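Local coordinates for protein aminotransferase (Bacillus subtilis, PDB 6L1O) that acts as a pyridoxal-phosphate-dependent aminotransferase in the biosynthesis of the dipeptide antibiotic bacilysin, at residues 315-326 against 365-373. Sequence-based numbering, arbitrary orientation.
Sequences WKMEKPKGTFYV and HVRISMVSK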
loop_
_atom_site.group_PDB
_atom_site.type_symbol
_atom_site.label_atom_id
_atom_site.label_comp_id
_atom_site.label_asym_id
_atom_site.label_seq_id
_atom_site.Cartn_x
_atom_site.Cartn_y
_atom_site.Cartn_z
ATOM N N TRP B 315 35.256 -0.012 -24.786
ATOM C CA TRP B 315 34.616 -0.585 -23.574
ATOM C C TRP B 315 33.815 -1.841 -23.926
ATOM O O TRP B 315 32.686 -1.746 -24.402
ATOM C CB TRP B 315 33.714 0.454 -22.908
ATOM C CG TRP B 315 33.298 0.149 -21.488
ATOM C CD1 TRP B 315 33.686 -0.930 -20.732
ATOM C CD2 TRP B 315 32.492 0.952 -20.656
ATOM N NE1 TRP B 315 33.137 -0.840 -19.467
ATOM C CE2 TRP B 315 32.411 0.311 -19.394
ATOM C CE3 TRP B 315 31.809 2.171 -20.835
ATOM C CZ2 TRP B 315 31.675 0.822 -18.354
ATOM C CZ3 TRP B 315 31.053 2.676 -19.771
ATOM C CH2 TRP B 315 31.007 2.000 -18.553
ATOM N N LYS B 316 34.406 -3.014 -23.716
ATOM C CA LYS B 316 33.768 -4.249 -24.105
ATOM C C LYS B 316 32.809 -4.672 -22.969
ATOM O O LYS B 316 33.187 -4.659 -21.807
ATOM C CB LYS B 316 34.812 -5.366 -24.397
ATOM N N MET B 317 31.576 -5.002 -23.326
ATOM C CA MET B 317 30.518 -5.376 -22.351
ATOM C C MET B 317 29.900 -6.667 -22.820
ATOM O O MET B 317 29.664 -6.848 -24.000
ATOM C CB MET B 317 29.420 -4.303 -22.278
ATOM C CG MET B 317 29.879 -2.929 -21.852
ATOM S SD MET B 317 28.633 -1.650 -22.198
ATOM C CE MET B 317 29.415 -0.206 -21.532
ATOM N N GLU B 318 29.628 -7.565 -21.892
ATOM C CA GLU B 318 28.872 -8.762 -22.184
ATOM C C GLU B 318 27.433 -8.349 -22.436
ATOM O O GLU B 318 26.935 -7.475 -21.770
ATOM C CB GLU B 318 28.911 -9.742 -20.993
ATOM C CG GLU B 318 28.811 -11.198 -21.401
ATOM C CD GLU B 318 30.130 -11.691 -21.968
ATOM O OE1 GLU B 318 31.143 -11.640 -21.233
ATOM O OE2 GLU B 318 30.165 -12.105 -23.136
ATOM N N LYS B 319 26.797 -8.932 -23.445
ATOM C CA LYS B 319 25.381 -8.678 -23.680
ATOM C C LYS B 319 24.566 -9.478 -22.646
ATOM O O LYS B 319 24.810 -10.667 -22.452
ATOM C CB LYS B 319 24.968 -9.033 -25.095
ATOM C CG LYS B 319 25.552 -8.084 -26.163
ATOM C CD LYS B 319 24.838 -8.254 -27.475
ATOM C CE LYS B 319 25.534 -7.394 -28.521
ATOM N NZ LYS B 319 24.958 -7.632 -29.863
ATOM N N PRO B 320 23.621 -8.819 -21.966
ATOM C CA PRO B 320 22.800 -9.541 -20.987
ATOM C C PRO B 320 21.971 -10.645 -21.604
ATOM O O PRO B 320 21.507 -10.508 -22.739
ATOM C CB PRO B 320 21.877 -8.428 -20.442
ATOM C CG PRO B 320 21.866 -7.391 -21.526
ATOM C CD PRO B 320 23.254 -7.396 -22.016
ATOM N N LYS B 321 21.728 -11.709 -20.841
ATOM C CA LYS B 321 20.789 -12.726 -21.283
ATOM C C LYS B 321 19.327 -12.320 -21.090
ATOM O O LYS B 321 18.425 -12.787 -21.820
ATOM C CB LYS B 321 21.035 -14.049 -20.573
ATOM C CG LYS B 321 22.265 -14.799 -21.066
ATOM C CD LYS B 321 22.223 -14.988 -22.570
ATOM C CE LYS B 321 23.398 -15.835 -23.048
ATOM N NZ LYS B 321 24.645 -15.045 -22.961
ATOM N N GLY B 322 19.090 -11.430 -20.168
ATOM C CA GLY B 322 17.713 -10.960 -19.886
ATOM C C GLY B 322 17.761 -9.627 -19.201
ATOM O O GLY B 322 18.841 -9.132 -18.895
ATOM N N THR B 323 16.588 -9.052 -18.936
ATOM C CA THR B 323 16.424 -7.670 -18.437
ATOM C C THR B 323 16.885 -6.582 -19.437
ATOM O O THR B 323 17.461 -6.883 -20.449
ATOM C CB THR B 323 17.162 -7.399 -17.118
ATOM O OG1 THR B 323 18.514 -6.973 -17.364
ATOM C CG2 THR B 323 17.116 -8.593 -16.175
ATOM N N PHE B 324 16.701 -5.318 -19.078
ATOM C CA PHE B 324 17.182 -4.216 -19.887
ATOM C C PHE B 324 18.402 -3.552 -19.301
ATOM O O PHE B 324 18.639 -2.386 -19.559
ATOM C CB PHE B 324 16.116 -3.187 -20.218
ATOM C CG PHE B 324 15.233 -2.764 -19.062
ATOM C CD1 PHE B 324 15.761 -2.180 -17.903
ATOM C CD2 PHE B 324 13.877 -2.977 -19.128
ATOM C CE1 PHE B 324 14.947 -1.752 -16.870
ATOM C CE2 PHE B 324 13.043 -2.534 -18.098
ATOM C CZ PHE B 324 13.590 -1.920 -16.972
ATOM N N TYR B 325 19.159 -4.305 -18.513
ATOM C CA TYR B 325 20.363 -3.788 -17.866
ATOM C C TYR B 325 21.629 -4.364 -18.532
ATOM O O TYR B 325 21.643 -5.533 -18.918
ATOM C CB TYR B 325 20.381 -4.163 -16.374
ATOM C CG TYR B 325 19.247 -3.628 -15.611
ATOM C CD1 TYR B 325 19.056 -2.252 -15.469
ATOM C CD2 TYR B 325 18.330 -4.480 -14.991
ATOM C CE1 TYR B 325 17.973 -1.744 -14.787
ATOM C CE2 TYR B 325 17.251 -3.952 -14.284
ATOM C CZ TYR B 325 17.079 -2.615 -14.172
ATOM O OH TYR B 325 16.002 -2.077 -13.486
ATOM N N VAL B 326 22.648 -3.530 -18.666
ATOM C CA VAL B 326 23.987 -3.985 -19.059
ATOM C C VAL B 326 24.879 -3.870 -17.823
ATOM O O VAL B 326 24.920 -2.846 -17.180
ATOM C CB VAL B 326 24.558 -3.141 -20.228
ATOM C CG1 VAL B 326 25.996 -3.592 -20.622
ATOM C CG2 VAL B 326 23.630 -3.203 -21.437
ATOM N N HIS B 365 31.786 -3.260 -10.983
ATOM C CA HIS B 365 30.876 -3.096 -12.135
ATOM C C HIS B 365 29.989 -1.894 -11.928
ATOM O O HIS B 365 29.848 -1.375 -10.819
ATOM C CB HIS B 365 29.976 -4.318 -12.308
ATOM C CG HIS B 365 30.678 -5.524 -12.796
ATOM N ND1 HIS B 365 31.449 -6.317 -11.964
ATOM C CD2 HIS B 365 30.723 -6.097 -14.012
ATOM C CE1 HIS B 365 31.963 -7.306 -12.665
ATOM N NE2 HIS B 365 31.506 -7.219 -13.900
ATOM N N VAL B 366 29.363 -1.457 -13.018
ATOM C CA VAL B 366 28.297 -0.494 -12.963
ATOM C C VAL B 366 27.103 -1.119 -13.713
ATOM O O VAL B 366 27.295 -1.929 -14.650
ATOM C CB VAL B 366 28.663 0.890 -13.509
ATOM C CG1 VAL B 366 29.661 1.591 -12.614
ATOM C CG2 VAL B 366 29.190 0.828 -14.950
ATOM N N ARG B 367 25.892 -0.739 -13.320
ATOM C CA ARG B 367 24.667 -1.144 -14.034
ATOM C C ARG B 367 24.196 -0.005 -14.938
ATOM O O ARG B 367 24.109 1.148 -14.507
ATOM C CB ARG B 367 23.548 -1.495 -13.061
ATOM C CG ARG B 367 22.400 -2.236 -13.734
ATOM C CD ARG B 367 21.159 -2.270 -12.854
ATOM N NE ARG B 367 20.639 -0.960 -12.654
ATOM C CZ ARG B 367 19.549 -0.642 -11.972
ATOM N NH1 ARG B 367 18.840 -1.575 -11.353
ATOM N NH2 ARG B 367 19.173 0.636 -11.920
ATOM N N ILE B 368 23.877 -0.335 -16.175
ATOM C CA ILE B 368 23.567 0.679 -17.179
ATOM C C ILE B 368 22.248 0.278 -17.821
ATOM O O ILE B 368 22.102 -0.844 -18.255
ATOM C CB ILE B 368 24.669 0.780 -18.271
ATOM C CG1 ILE B 368 26.068 0.982 -17.669
ATOM C CG2 ILE B 368 24.386 1.913 -19.261
ATOM C CD1 ILE B 368 27.165 1.126 -18.731
ATOM N N SER B 369 21.263 1.152 -17.780
ATOM C CA SER B 369 19.927 0.680 -18.181
ATOM C C SER B 369 19.599 1.174 -19.555
ATOM O O SER B 369 19.933 2.310 -19.909
ATOM C CB SER B 369 18.853 1.120 -17.203
ATOM O OG SER B 369 19.028 2.463 -16.938
ATOM N N MET B 370 18.884 0.361 -20.276
ATOM C CA MET B 370 18.600 0.646 -21.682
ATOM C C MET B 370 17.152 1.178 -21.826
ATOM O O MET B 370 16.510 0.957 -22.843
ATOM C CB MET B 370 18.786 -0.569 -22.508
ATOM C CG MET B 370 20.184 -1.148 -22.510
ATOM S SD MET B 370 21.367 -0.131 -23.359
ATOM C CE MET B 370 22.172 0.667 -22.001
ATOM N N VAL B 371 16.687 1.891 -20.820
ATOM C CA VAL B 371 15.362 2.558 -20.867
ATOM C C VAL B 371 15.517 4.024 -21.263
ATOM O O VAL B 371 14.955 4.908 -20.648
ATOM C CB VAL B 371 14.586 2.419 -19.511
ATOM C CG1 VAL B 371 14.130 0.997 -19.298
ATOM C CG2 VAL B 371 15.374 2.959 -18.311
ATOM N N SER B 372 16.282 4.275 -22.313
ATOM C CA SER B 372 16.427 5.577 -22.865
ATOM C C SER B 372 16.478 5.484 -24.390
ATOM O O SER B 372 16.904 4.443 -24.997
ATOM C CB SER B 372 17.703 6.223 -22.337
ATOM O OG SER B 372 17.547 6.742 -21.047
ATOM N N LYS B 373 16.089 6.577 -25.017
ATOM C CA LYS B 373 15.987 6.604 -26.497
ATOM C C LYS B 373 17.385 6.501 -27.161
ATOM O O LYS B 373 18.384 6.863 -26.556
ATOM C CB LYS B 373 15.254 7.896 -26.908
ATOM C CG LYS B 373 16.071 9.179 -26.735
ATOM C CD LYS B 373 15.281 10.481 -26.896
ATOM C CE LYS B 373 14.387 10.731 -25.674
ATOM N NZ LYS B 373 13.803 12.086 -25.658
#
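The guanidinium of R367 lies flat on the ring of Y325, centres 4.1 Å apart and planes 7° from parallel. R367 CD sits over the same face, 3.4 Å from Y325 CD1, while F324 CD1 lies over the rim of the opposite face. The arginine chain leaves with CG anti to the backbone N and turns about its CG-CD bond (chi3 65°), which brings the guanidinium flat over the ring. N178 accepts from R367 NH1, and Y209 hydrogen-bonds the Y325 hydroxyl. N178 and Y209 line the pyridoxal phosphate pocket; Y325 itself comes within about 4 Å of the cofactor (nearest atoms), consistent with R367 being second-shell behind N178.

A CH-pi contact joins F324 and V371: V371 CG1 lies 3.6 Å from the F324 ring centroid, almost on the ring normal.

Backbone bonds pair strands 325-329 and 365-369, edge and middle of the small antiparallel sheet of this class I aminotransferase. V326 and I368 form the hydrogen-bonded pair, V326 N to I368 O being nearly straight (2.8 Å, 175°); M370 N to F324 O continues the ladder.

On the face of V326 and I368, I368 CD1 meets M317 CE at 3.8 Å and W315 CH2 at 3.9 Å, and M317 CE lies over the centre of one indole face.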